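PDB 5TED: Lmo0488 protein from Listeria monocytogenes serovar 1/2a, which is a LysR-type transcriptional regulator, QuiR, that activates protocatechuate biosynthesis genes when shikimate binds its effector-binding domain, the part present here. Local coordinates for residues 1-13 with 33-46. Sequence-based numbering, arbitrary orientation.
Sequences SHGNIDLGFIYTM and DITFSFFQGATKSI. With SKM ((3R,4S,5R)-3,4,5-trihydroxycyclohex-1-ene-1-carboxylic acid), chain D.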
loop_
_atom_site.group_PDB
_atom_site.type_symbol
_atom_site.label_atom_id
_atom_site.label_comp_id
_atom_site.label_asym_id
_atom_site.label_seq_id
_atom_site.Cartn_x
_atom_site.Cartn_y
_atom_site.Cartn_z
ATOM N N SER A 1 29.988 0.250 -11.854
ATOM C CA SER A 1 28.701 -0.256 -12.312
ATOM C C SER A 1 27.746 0.869 -12.721
ATOM O O SER A 1 27.770 1.968 -12.160
ATOM C CB SER A 1 28.063 -1.117 -11.230
ATOM O OG SER A 1 28.377 -2.483 -11.427
ATOM N N HIS A 2 26.908 0.594 -13.717
ATOM C CA HIS A 2 25.895 1.555 -14.129
ATOM C C HIS A 2 24.704 0.779 -14.676
ATOM O O HIS A 2 24.653 -0.449 -14.604
ATOM C CB HIS A 2 26.474 2.558 -15.130
ATOM C CG HIS A 2 26.807 1.968 -16.463
ATOM N ND1 HIS A 2 28.023 1.381 -16.732
ATOM C CD2 HIS A 2 26.088 1.893 -17.612
ATOM C CE1 HIS A 2 28.036 0.960 -17.985
ATOM N NE2 HIS A 2 26.874 1.254 -18.539
ATOM N N GLY A 3 23.730 1.488 -15.208
ATOM C CA GLY A 3 22.500 0.832 -15.592
ATOM C C GLY A 3 21.433 0.971 -14.529
ATOM O O GLY A 3 21.637 1.525 -13.442
ATOM N N ASN A 4 20.273 0.432 -14.875
ATOM C CA ASN A 4 19.071 0.525 -14.071
ATOM C C ASN A 4 18.679 -0.848 -13.554
ATOM O O ASN A 4 18.956 -1.866 -14.189
ATOM C CB ASN A 4 17.913 1.094 -14.884
ATOM C CG ASN A 4 16.647 1.215 -14.066
ATOM O OD1 ASN A 4 16.550 2.067 -13.192
ATOM N ND2 ASN A 4 15.663 0.364 -14.350
ATOM N N ILE A 5 18.041 -0.861 -12.387
ATOM C CA ILE A 5 17.500 -2.074 -11.793
ATOM C C ILE A 5 16.017 -1.850 -11.559
ATOM O O ILE A 5 15.624 -0.919 -10.840
ATOM C CB ILE A 5 18.195 -2.455 -10.477
ATOM C CG1 ILE A 5 19.668 -2.768 -10.728
ATOM C CG2 ILE A 5 17.448 -3.644 -9.821
ATOM C CD1 ILE A 5 20.491 -2.872 -9.471
ATOM N N ASP A 6 15.192 -2.690 -12.167
ATOM C CA ASP A 6 13.762 -2.668 -11.889
ATOM C C ASP A 6 13.485 -3.705 -10.817
ATOM O O ASP A 6 13.591 -4.912 -11.064
ATOM C CB ASP A 6 12.949 -2.941 -13.146
ATOM C CG ASP A 6 13.030 -1.805 -14.135
ATOM O OD1 ASP A 6 12.977 -0.624 -13.705
ATOM O OD2 ASP A 6 13.152 -2.100 -15.328
ATOM N N LEU A 7 13.106 -3.237 -9.634
ATOM C CA LEU A 7 12.925 -4.110 -8.482
ATOM C C LEU A 7 11.458 -4.100 -8.078
ATOM O O LEU A 7 10.917 -3.048 -7.716
ATOM C CB LEU A 7 13.814 -3.634 -7.340
ATOM C CG LEU A 7 13.707 -4.434 -6.055
ATOM C CD1 LEU A 7 14.296 -5.849 -6.297
ATOM C CD2 LEU A 7 14.473 -3.653 -4.997
ATOM N N GLY A 8 10.826 -5.266 -8.104
ATOM C CA GLY A 8 9.445 -5.424 -7.656
ATOM C C GLY A 8 9.410 -6.137 -6.317
ATOM O O GLY A 8 10.187 -7.058 -6.088
ATOM N N PHE A 9 8.502 -5.710 -5.438
ATOM C CA PHE A 9 8.480 -6.305 -4.108
ATOM C C PHE A 9 7.099 -6.242 -3.467
ATOM O O PHE A 9 6.250 -5.414 -3.816
ATOM C CB PHE A 9 9.531 -5.661 -3.199
ATOM C CG PHE A 9 9.448 -4.157 -3.086
ATOM C CD1 PHE A 9 8.606 -3.563 -2.153
ATOM C CD2 PHE A 9 10.266 -3.336 -3.864
ATOM C CE1 PHE A 9 8.567 -2.178 -1.998
ATOM C CE2 PHE A 9 10.230 -1.948 -3.721
ATOM C CZ PHE A 9 9.385 -1.370 -2.791
ATOM N N ILE A 10 6.894 -7.151 -2.508
ATOM C CA ILE A 10 5.645 -7.197 -1.761
ATOM C C ILE A 10 5.595 -6.012 -0.807
ATOM O O ILE A 10 6.627 -5.540 -0.307
ATOM C CB ILE A 10 5.502 -8.532 -1.009
ATOM C CG1 ILE A 10 6.697 -8.748 -0.077
ATOM C CG2 ILE A 10 5.404 -9.696 -1.974
ATOM C CD1 ILE A 10 6.625 -10.080 0.726
ATOM N N TYR A 11 4.373 -5.533 -0.555
ATOM C CA TYR A 11 4.154 -4.238 0.078
ATOM C C TYR A 11 4.966 -4.050 1.353
ATOM O O TYR A 11 5.476 -2.950 1.621
ATOM C CB TYR A 11 2.682 -4.081 0.398
ATOM C CG TYR A 11 1.775 -4.078 -0.798
ATOM C CD1 TYR A 11 1.713 -2.980 -1.643
ATOM C CD2 TYR A 11 0.959 -5.172 -1.070
ATOM C CE1 TYR A 11 0.851 -2.963 -2.739
ATOM C CE2 TYR A 11 0.091 -5.168 -2.165
ATOM C CZ TYR A 11 0.051 -4.056 -2.991
ATOM O OH TYR A 11 -0.805 -4.017 -4.066
ATOM N N THR A 12 4.997 -5.062 2.220
ATOM C CA THR A 12 5.606 -4.766 3.514
ATOM C C THR A 12 7.091 -4.449 3.386
ATOM O O THR A 12 7.681 -3.955 4.347
ATOM C CB THR A 12 5.406 -5.894 4.538
ATOM O OG1 THR A 12 6.000 -7.106 4.065
ATOM C CG2 THR A 12 3.907 -6.109 4.849
ATOM N N MET A 13 7.710 -4.722 2.240
ATOM C CA MET A 13 9.136 -4.439 2.125
ATOM C C MET A 13 9.440 -2.961 1.880
ATOM O O MET A 13 10.608 -2.569 1.974
ATOM C CB MET A 13 9.756 -5.293 1.023
ATOM C CG MET A 13 9.673 -6.806 1.278
ATOM S SD MET A 13 10.757 -7.433 2.594
ATOM C CE MET A 13 9.714 -7.279 4.040
ATOM N N ASP A 33 26.181 5.288 -9.468
ATOM C CA ASP A 33 25.548 5.627 -10.735
ATOM C C ASP A 33 24.429 4.668 -11.126
ATOM O O ASP A 33 23.800 4.873 -12.166
ATOM C CB ASP A 33 26.589 5.663 -11.853
ATOM C CG ASP A 33 27.608 6.763 -11.658
ATOM O OD1 ASP A 33 27.326 7.706 -10.890
ATOM O OD2 ASP A 33 28.683 6.680 -12.289
ATOM N N ILE A 34 24.203 3.601 -10.360
ATOM C CA ILE A 34 23.104 2.694 -10.675
ATOM C C ILE A 34 21.780 3.384 -10.361
ATOM O O ILE A 34 21.676 4.147 -9.392
ATOM C CB ILE A 34 23.264 1.399 -9.868
ATOM C CG1 ILE A 34 24.561 0.692 -10.269
ATOM C CG2 ILE A 34 22.001 0.499 -10.009
ATOM C CD1 ILE A 34 24.873 -0.502 -9.429
ATOM N N THR A 35 20.764 3.158 -11.186
ATOM C CA THR A 35 19.454 3.727 -10.897
ATOM C C THR A 35 18.454 2.605 -10.652
ATOM O O THR A 35 18.679 1.459 -11.040
ATOM C CB THR A 35 18.959 4.615 -12.041
ATOM O OG1 THR A 35 18.700 3.814 -13.216
ATOM C CG2 THR A 35 20.038 5.631 -12.361
ATOM N N PHE A 36 17.338 2.944 -10.003
ATOM C CA PHE A 36 16.298 1.979 -9.679
ATOM C C PHE A 36 14.933 2.512 -10.093
ATOM O O PHE A 36 14.691 3.724 -10.090
ATOM C CB PHE A 36 16.200 1.689 -8.181
ATOM C CG PHE A 36 17.333 0.901 -7.603
ATOM C CD1 PHE A 36 18.516 1.519 -7.236
ATOM C CD2 PHE A 36 17.181 -0.456 -7.352
ATOM C CE1 PHE A 36 19.551 0.791 -6.662
ATOM C CE2 PHE A 36 18.203 -1.186 -6.771
ATOM C CZ PHE A 36 19.386 -0.559 -6.427
ATOM N N SER A 37 14.031 1.585 -10.403
ATOM C CA SER A 37 12.595 1.826 -10.343
ATOM C C SER A 37 11.989 0.760 -9.444
ATOM O O SER A 37 12.420 -0.397 -9.484
ATOM C CB SER A 37 11.963 1.812 -11.733
ATOM O OG SER A 37 12.067 3.106 -12.314
ATOM N N PHE A 38 11.079 1.172 -8.560
ATOM C CA PHE A 38 10.533 0.310 -7.518
ATOM C C PHE A 38 9.053 0.052 -7.757
ATOM O O PHE A 38 8.269 1.000 -7.881
ATOM C CB PHE A 38 10.722 0.951 -6.147
ATOM C CG PHE A 38 12.146 1.251 -5.826
ATOM C CD1 PHE A 38 13.021 0.226 -5.539
ATOM C CD2 PHE A 38 12.611 2.558 -5.829
ATOM C CE1 PHE A 38 14.338 0.489 -5.241
ATOM C CE2 PHE A 38 13.930 2.830 -5.557
ATOM C CZ PHE A 38 14.799 1.781 -5.244
ATOM N N PHE A 39 8.666 -1.216 -7.764
ATOM C CA PHE A 39 7.282 -1.624 -7.980
ATOM C C PHE A 39 6.770 -2.381 -6.757
ATOM O O PHE A 39 7.533 -3.107 -6.117
ATOM C CB PHE A 39 7.191 -2.474 -9.244
ATOM C CG PHE A 39 7.790 -1.798 -10.440
ATOM C CD1 PHE A 39 9.157 -1.876 -10.688
ATOM C CD2 PHE A 39 7.000 -1.040 -11.291
ATOM C CE1 PHE A 39 9.724 -1.234 -11.783
ATOM C CE2 PHE A 39 7.566 -0.393 -12.394
ATOM C CZ PHE A 39 8.923 -0.493 -12.638
ATOM N N GLN A 40 5.485 -2.184 -6.414
ATOM C CA GLN A 40 4.858 -2.778 -5.232
ATOM C C GLN A 40 3.668 -3.638 -5.649
ATOM O O GLN A 40 2.920 -3.267 -6.560
ATOM C CB GLN A 40 4.399 -1.682 -4.256
ATOM C CG GLN A 40 5.540 -0.846 -3.646
ATOM C CD GLN A 40 6.128 0.158 -4.610
ATOM O OE1 GLN A 40 5.424 1.050 -5.102
ATOM N NE2 GLN A 40 7.435 0.018 -4.896
ATOM N N GLY A 41 3.487 -4.782 -4.993
ATOM C CA GLY A 41 2.329 -5.612 -5.290
ATOM C C GLY A 41 2.324 -6.895 -4.478
ATOM O O GLY A 41 3.154 -7.091 -3.580
ATOM N N ALA A 42 1.357 -7.760 -4.790
ATOM C CA ALA A 42 1.247 -9.083 -4.175
ATOM C C ALA A 42 2.030 -10.116 -4.995
ATOM O O ALA A 42 2.274 -9.939 -6.193
ATOM C CB ALA A 42 -0.224 -9.513 -4.036
ATOM N N THR A 43 2.421 -11.209 -4.322
ATOM C CA THR A 43 3.285 -12.221 -4.930
ATOM C C THR A 43 2.717 -12.758 -6.240
ATOM O O THR A 43 3.459 -12.988 -7.206
ATOM C CB THR A 43 3.520 -13.377 -3.952
ATOM O OG1 THR A 43 4.302 -12.939 -2.840
ATOM C CG2 THR A 43 4.268 -14.530 -4.632
ATOM N N LYS A 44 1.412 -13.007 -6.288
ATOM C CA LYS A 44 0.871 -13.660 -7.474
ATOM C C LYS A 44 0.934 -12.746 -8.703
ATOM O O LYS A 44 1.140 -13.231 -9.819
ATOM C CB LYS A 44 -0.549 -14.146 -7.181
ATOM C CG LYS A 44 -0.582 -15.330 -6.180
ATOM C CD LYS A 44 0.261 -16.526 -6.669
ATOM C CE LYS A 44 0.159 -17.761 -5.755
ATOM N NZ LYS A 44 1.008 -17.721 -4.513
ATOM N N SER A 45 0.843 -11.425 -8.519
ATOM C CA SER A 45 1.077 -10.517 -9.640
ATOM C C SER A 45 2.567 -10.369 -9.957
ATOM O O SER A 45 2.940 -10.249 -11.129
ATOM C CB SER A 45 0.442 -9.156 -9.349
ATOM O OG SER A 45 1.397 -8.214 -8.906
ATOM N N ILE A 46 3.426 -10.412 -8.934
ATOM C CA ILE A 46 4.858 -10.167 -9.112
ATOM C C ILE A 46 5.498 -11.241 -9.985
ATOM O O ILE A 46 6.393 -10.953 -10.792
ATOM C CB ILE A 46 5.545 -10.067 -7.734
ATOM C CG1 ILE A 46 5.248 -8.693 -7.108
ATOM C CG2 ILE A 46 7.051 -10.368 -7.835
ATOM C CD1 ILE A 46 5.631 -8.582 -5.627
HETATM O O12 SKM D . 1.622 -7.378 1.753
HETATM C C8 SKM D . 0.579 -8.341 1.867
HETATM C C6 SKM D . 0.117 -8.735 0.636
HETATM O O7 SKM D . -0.921 -9.707 0.755
HETATM C C5 SKM D . 1.275 -9.437 -0.312
HETATM C C4 SKM D . 2.006 -10.505 0.379
HETATM C C1 SKM D . 2.811 -11.560 -0.396
HETATM O O2 SKM D . 2.555 -11.745 -1.620
HETATM O O3 SKM D . 3.702 -12.243 0.196
HETATM C C10 SKM D . 2.016 -10.526 1.981
HETATM C C9 SKM D . 1.152 -9.670 2.734
HETATM O O11 SKM D . 1.845 -9.207 3.824
HETATM O O HOH W 1 23.594 4.457 -14.559
HETATM O O HOH W 2 14.492 3.868 -13.249
#
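One end of the contact between residues 1-13 and 33-46 forms part of the shikimate pocket. Here Ile10 and Thr43 lie side by side where two parallel strands run out, Thr43 as the first residue of helix 43-51. Ile10 CG2 is 3.5 Å from Thr43 OG1 and also touches carboxylate oxygen O2 of the shikimate. Thr43 N donates to that oxygen at 2.8 Å. Thr43 OG1 lies 2.4 Å from O2, a very short separation whose exact length is doubtful; it is also hydrogen-bonded to the backbone N of Ser61. Ala42 is the N-cap of helix 43-51, so the helix starts at the ligand and its N-terminal end would probably favour the negative charge. Tyr11 places one ring face over Gly41, whose CA lies 4.0 Å from the ring centroid in a CH-pi contact. Shikimate O12 comes to the edge of the same ring, and Tyr11 OH bonds to Glu136.

Strands 4-10 and 35-41 are joined through helix 17-26 as a beta-alpha-beta unit of the periplasmic-binding-protein-like fold. Alternating backbone bonds run from Thr35 N to Gly3 O through to Gly41 N to Phe9 O. Leu7 N to Ser37 O is the straightest, at 172°. On one sheet face, Ile5, Leu7 and Phe9 pack with Phe36, Phe38 and Gln40. With CG between the backbone N and the carbonyl carbon (chi1 54°), the Phe9 ring is turned over Phe39 O and alongside Gln40, with CZ 3.2 Å from Gln40 NE2. Gln40 OE1 accepts from the backbone N of Glu136 and Glu137 of the second subunit. On the other face, Thr35 OG1 donates to Asn4 OD1 at 2.8 Å, in the carbonyl plane on a lone pair. Farther along, Asp6 OD1 approaches the Phe39 ring edge, 3.8 Å from CE1.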